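PDB 2V2K: ferredoxin from Mycobacterium smegmatis, which transfers electrons in metabolic reactions by means of bound iron-sulfur clusters. Local coordinates for residues 3-14 with 25-34. Numbering follows the deposited sequence.
With F3S (Fe3-s4 cluster), chain D; F3S (Fe3-s4 cluster), chain C.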
loop_
_atom_site.group_PDB
_atom_site.type_symbol
_atom_site.label_atom_id
_atom_site.label_comp_id
_atom_site.label_asym_id
_atom_site.label_seq_id
_atom_site.Cartn_x
_atom_site.Cartn_y
_atom_site.Cartn_z
ATOM N N VAL A 3 -5.433 3.116 -2.975
ATOM C CA VAL A 3 -5.004 1.700 -3.005
ATOM C C VAL A 3 -3.667 1.567 -3.749
ATOM O O VAL A 3 -3.510 2.119 -4.843
ATOM C CB VAL A 3 -6.076 0.795 -3.682
ATOM C CG1 VAL A 3 -5.593 -0.646 -3.761
ATOM C CG2 VAL A 3 -7.396 0.909 -2.919
ATOM N N ILE A 4 -2.704 0.851 -3.153
ATOM C CA ILE A 4 -1.478 0.466 -3.856
ATOM C C ILE A 4 -1.712 -0.911 -4.518
ATOM O O ILE A 4 -2.112 -1.880 -3.861
ATOM C CB ILE A 4 -0.242 0.471 -2.910
ATOM C CG1 ILE A 4 -0.093 1.845 -2.224
ATOM C CG2 ILE A 4 1.021 0.107 -3.683
ATOM C CD1 ILE A 4 1.119 2.003 -1.312
ATOM N N ALA A 5 -1.435 -0.976 -5.820
ATOM C CA ALA A 5 -1.632 -2.187 -6.642
ATOM C C ALA A 5 -0.280 -2.828 -7.076
ATOM O O ALA A 5 0.804 -2.401 -6.616
ATOM C CB ALA A 5 -2.505 -1.831 -7.878
ATOM N N GLU A 6 -0.351 -3.826 -7.969
ATOM C CA GLU A 6 0.785 -4.725 -8.306
ATOM C C GLU A 6 2.115 -4.087 -8.732
ATOM O O GLU A 6 3.157 -4.646 -8.422
ATOM C CB GLU A 6 0.369 -5.766 -9.374
ATOM C CG GLU A 6 1.364 -6.956 -9.509
ATOM C CD GLU A 6 0.722 -8.273 -10.006
ATOM O OE1 GLU A 6 -0.233 -8.797 -9.371
ATOM O OE2 GLU A 6 1.206 -8.819 -11.022
ATOM N N PRO A 7 2.101 -2.913 -9.414
ATOM C CA PRO A 7 3.389 -2.313 -9.803
ATOM C C PRO A 7 4.370 -1.980 -8.685
ATOM O O PRO A 7 5.571 -1.922 -8.945
ATOM C CB PRO A 7 2.983 -1.048 -10.560
ATOM C CG PRO A 7 1.607 -1.334 -11.037
ATOM C CD PRO A 7 0.972 -2.120 -9.927
ATOM N N CYS A 8 3.882 -1.794 -7.466
ATOM C CA CYS A 8 4.754 -1.571 -6.316
ATOM C C CYS A 8 5.589 -2.800 -5.927
ATOM O O CYS A 8 6.660 -2.635 -5.337
ATOM C CB CYS A 8 3.922 -1.119 -5.102
ATOM S SG CYS A 8 4.886 -0.656 -3.634
ATOM N N VAL A 9 5.095 -4.002 -6.234
ATOM C CA VAL A 9 5.678 -5.259 -5.702
ATOM C C VAL A 9 7.124 -5.409 -6.159
ATOM O O VAL A 9 7.412 -5.345 -7.364
ATOM C CB VAL A 9 4.862 -6.509 -6.081
ATOM C CG1 VAL A 9 5.644 -7.807 -5.696
ATOM C CG2 VAL A 9 3.485 -6.459 -5.419
ATOM N N ASP A 10 8.011 -5.525 -5.177
ATOM C CA ASP A 10 9.464 -5.613 -5.368
ATOM C C ASP A 10 10.057 -4.405 -6.123
ATOM O O ASP A 10 11.127 -4.510 -6.753
ATOM C CB ASP A 10 9.849 -6.937 -6.051
ATOM C CG ASP A 10 9.371 -8.181 -5.274
ATOM O OD1 ASP A 10 9.132 -8.112 -4.037
ATOM O OD2 ASP A 10 9.275 -9.251 -5.915
ATOM N N VAL A 11 9.351 -3.270 -6.060
ATOM C CA VAL A 11 9.872 -1.986 -6.526
ATOM C C VAL A 11 10.039 -1.070 -5.311
ATOM O O VAL A 11 11.147 -0.625 -5.012
ATOM C CB VAL A 11 8.971 -1.357 -7.636
ATOM C CG1 VAL A 11 9.516 -0.001 -8.112
ATOM C CG2 VAL A 11 8.854 -2.305 -8.791
ATOM N N LYS A 12 8.941 -0.793 -4.611
ATOM C CA LYS A 12 8.980 0.009 -3.365
ATOM C C LYS A 12 9.825 1.296 -3.467
ATOM O O LYS A 12 10.777 1.494 -2.708
ATOM C CB LYS A 12 9.426 -0.851 -2.177
ATOM C CG LYS A 12 8.372 -1.880 -1.741
ATOM C CD LYS A 12 8.930 -3.018 -0.899
ATOM C CE LYS A 12 9.574 -2.563 0.382
ATOM N NZ LYS A 12 10.205 -3.690 1.158
ATOM N N ASP A 13 9.470 2.175 -4.406
ATOM C CA ASP A 13 10.255 3.410 -4.603
ATOM C C ASP A 13 10.232 4.329 -3.371
ATOM O O ASP A 13 11.250 4.995 -3.067
ATOM C CB ASP A 13 9.756 4.166 -5.832
ATOM C CG ASP A 13 10.564 5.402 -6.105
ATOM O OD1 ASP A 13 11.665 5.280 -6.687
ATOM O OD2 ASP A 13 10.106 6.488 -5.737
ATOM N N LYS A 14 9.064 4.359 -2.706
ATOM C CA LYS A 14 8.805 5.076 -1.465
ATOM C C LYS A 14 8.731 6.615 -1.615
ATOM O O LYS A 14 8.789 7.330 -0.638
ATOM C CB LYS A 14 9.796 4.664 -0.352
ATOM C CG LYS A 14 9.676 3.226 0.110
ATOM C CD LYS A 14 10.719 2.948 1.178
ATOM C CE LYS A 14 11.125 1.490 1.258
ATOM N NZ LYS A 14 11.897 1.213 2.532
ATOM N N ILE A 25 0.700 5.116 5.041
ATOM C CA ILE A 25 1.250 4.219 4.042
ATOM C C ILE A 25 2.362 3.413 4.717
ATOM O O ILE A 25 3.383 3.962 5.098
ATOM C CB ILE A 25 1.766 4.942 2.762
ATOM C CG1 ILE A 25 0.783 6.037 2.301
ATOM C CG2 ILE A 25 2.011 3.859 1.640
ATOM C CD1 ILE A 25 1.054 6.669 0.925
ATOM N N TYR A 26 2.102 2.115 4.878
ATOM C CA TYR A 26 2.913 1.217 5.702
ATOM C C TYR A 26 3.687 0.215 4.850
ATOM O O TYR A 26 3.176 -0.249 3.827
ATOM C CB TYR A 26 2.047 0.442 6.685
ATOM C CG TYR A 26 1.310 1.253 7.751
ATOM C CD1 TYR A 26 1.656 1.157 9.101
ATOM C CD2 TYR A 26 0.238 2.106 7.422
ATOM C CE1 TYR A 26 0.953 1.885 10.104
ATOM C CE2 TYR A 26 -0.468 2.821 8.424
ATOM C CZ TYR A 26 -0.101 2.706 9.751
ATOM O OH TYR A 26 -0.780 3.425 10.725
ATOM N N GLU A 27 4.882 -0.149 5.315
ATOM C CA GLU A 27 5.780 -0.999 4.526
ATOM C C GLU A 27 5.747 -2.483 4.920
ATOM O O GLU A 27 5.955 -2.819 6.084
ATOM C CB GLU A 27 7.218 -0.503 4.643
ATOM C CG GLU A 27 8.159 -1.167 3.648
ATOM C CD GLU A 27 9.571 -0.652 3.716
ATOM O OE1 GLU A 27 9.822 0.322 4.465
ATOM O OE2 GLU A 27 10.454 -1.235 3.034
ATOM N N GLY A 28 5.519 -3.341 3.932
ATOM C CA GLY A 28 5.660 -4.799 4.079
ATOM C C GLY A 28 6.967 -5.262 3.429
ATOM O O GLY A 28 7.747 -4.454 2.931
ATOM N N ALA A 29 7.195 -6.570 3.436
ATOM C CA ALA A 29 8.323 -7.175 2.745
ATOM C C ALA A 29 8.273 -6.997 1.227
ATOM O O ALA A 29 9.318 -6.803 0.600
ATOM C CB ALA A 29 8.394 -8.665 3.087
ATOM N N ARG A 30 7.075 -7.090 0.633
ATOM C CA ARG A 30 6.899 -7.082 -0.822
ATOM C C ARG A 30 6.460 -5.752 -1.440
ATOM O O ARG A 30 6.749 -5.492 -2.610
ATOM C CB ARG A 30 5.856 -8.137 -1.244
ATOM C CG ARG A 30 6.167 -9.553 -0.845
ATOM C CD ARG A 30 7.474 -10.074 -1.423
ATOM N NE ARG A 30 7.522 -10.157 -2.891
ATOM C CZ ARG A 30 6.986 -11.129 -3.636
ATOM N NH1 ARG A 30 6.300 -12.124 -3.079
ATOM N NH2 ARG A 30 7.125 -11.107 -4.960
ATOM N N MET A 31 5.718 -4.955 -0.683
ATOM C CA MET A 31 5.164 -3.679 -1.189
ATOM C C MET A 31 4.780 -2.779 -0.007
ATOM O O MET A 31 4.945 -3.171 1.150
ATOM C CB MET A 31 3.946 -3.911 -2.126
ATOM C CG MET A 31 2.779 -4.632 -1.485
ATOM S SD MET A 31 1.438 -5.048 -2.631
ATOM C CE MET A 31 0.690 -3.462 -2.970
ATOM N N LEU A 32 4.336 -1.557 -0.321
ATOM C CA LEU A 32 3.673 -0.680 0.646
ATOM C C LEU A 32 2.143 -0.816 0.521
ATOM O O LEU A 32 1.638 -1.271 -0.492
ATOM C CB LEU A 32 4.102 0.778 0.482
ATOM C CG LEU A 32 5.354 1.092 1.290
ATOM C CD1 LEU A 32 6.535 0.315 0.681
ATOM C CD2 LEU A 32 5.634 2.588 1.353
ATOM N N TYR A 33 1.450 -0.441 1.597
ATOM C CA TYR A 33 -0.002 -0.623 1.773
ATOM C C TYR A 33 -0.617 0.628 2.401
ATOM O O TYR A 33 -0.075 1.166 3.387
ATOM C CB TYR A 33 -0.284 -1.831 2.673
ATOM C CG TYR A 33 0.331 -3.163 2.229
ATOM C CD1 TYR A 33 1.657 -3.507 2.549
ATOM C CD2 TYR A 33 -0.416 -4.072 1.504
ATOM C CE1 TYR A 33 2.204 -4.740 2.142
ATOM C CE2 TYR A 33 0.120 -5.298 1.091
ATOM C CZ TYR A 33 1.424 -5.623 1.426
ATOM O OH TYR A 33 1.921 -6.839 0.997
ATOM N N ILE A 34 -1.705 1.116 1.824
ATOM C CA ILE A 34 -2.452 2.287 2.362
ATOM C C ILE A 34 -3.505 1.785 3.336
ATOM O O ILE A 34 -4.340 0.925 2.973
ATOM C CB ILE A 34 -3.108 3.127 1.246
ATOM C CG1 ILE A 34 -2.005 3.808 0.414
ATOM C CG2 ILE A 34 -4.148 4.108 1.834
ATOM C CD1 ILE A 34 -2.461 4.546 -0.846
HETATM FE FE1 F3S D . 5.113 4.155 -3.150
HETATM FE FE3 F3S D . 5.337 1.692 -4.095
HETATM FE FE4 F3S D . 5.169 3.736 -5.771
HETATM S S1 F3S D . 6.377 2.433 -2.390
HETATM S S2 F3S D . 6.126 5.459 -4.710
HETATM S S3 F3S D . 3.650 2.993 -4.288
HETATM S S4 F3S D . 6.391 1.794 -5.966
HETATM FE FE1 F3S C . -4.621 8.672 1.479
HETATM FE FE3 F3S C . -2.584 9.205 -0.280
HETATM FE FE4 F3S C . -2.378 9.868 2.329
HETATM S S1 F3S C . -4.816 9.501 -0.629
HETATM S S2 F3S C . -4.513 10.417 2.972
HETATM S S3 F3S C . -2.564 7.699 1.467
HETATM S S4 F3S C . -1.664 11.157 0.536
HETATM O O HOH W 1 10.496 -6.704 -2.115
#
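Asp10 and Arg30 meet side-on, each carboxylate oxygen taking its own guanidinium nitrogen. Arg30 NE reaches Asp10 OD1 at 2.8 Å and NH2 reaches OD2, both on the syn side, and the two planes differ by only 20°. Bends at chi2 and chi3 bring the arginine head back although its CB points away. Beside this pair, Asp10 N donates to Arg30 O, and a water joins Asp10 OD1 to Ala29 O, so side chain, backbone and solvent all tie the two loops together. Gln103 N also binds Asp10 OD2, linking the pair to the C-terminal end of the chain.

Lys12 runs across Leu32 at about a right angle, its CG 3.7 Å from Leu32 CD1. A bend at chi3 (60°) delivers NZ to Gly28 O at 3.1 Å, in the carbonyl plane, with weak bonds to Ala29 O and, as a salt bridge, Glu27 OE2. The extended Lys14 approaches the Glu27 carboxylate from crosswise, NZ weakly bonded to both oxygens, which completes a three-residue salt-bridge network.

Deeper in, Ile4 and Met31 lie alongside, running opposite ways, with Ile4 CG2 3.7 Å from Met31 CE. The CG1-CD1 branch of Ile4 crosses the Ile34 side chain at about a right angle, CG1 on Ile34 CG1 and CD1 on Ile25 CG2 and Leu32 CB. Val9 CG2 lies against Met31 SD.

Cys8 SG binds iron FE3 of a 3Fe-4S cluster at 2.4 Å and accepts Leu32 N at 3.5 Å with an N-H...S angle of 174°; such bonds probably help tune the redox potential. Leu32 CD1 and Ile4 CG2 border this cluster, whereas Ile25 and Ile34 border the second. A beta hairpin, here 25-34, set between two clusters in this way is characteristic of the 7Fe, two-cluster bacterial ferredoxins.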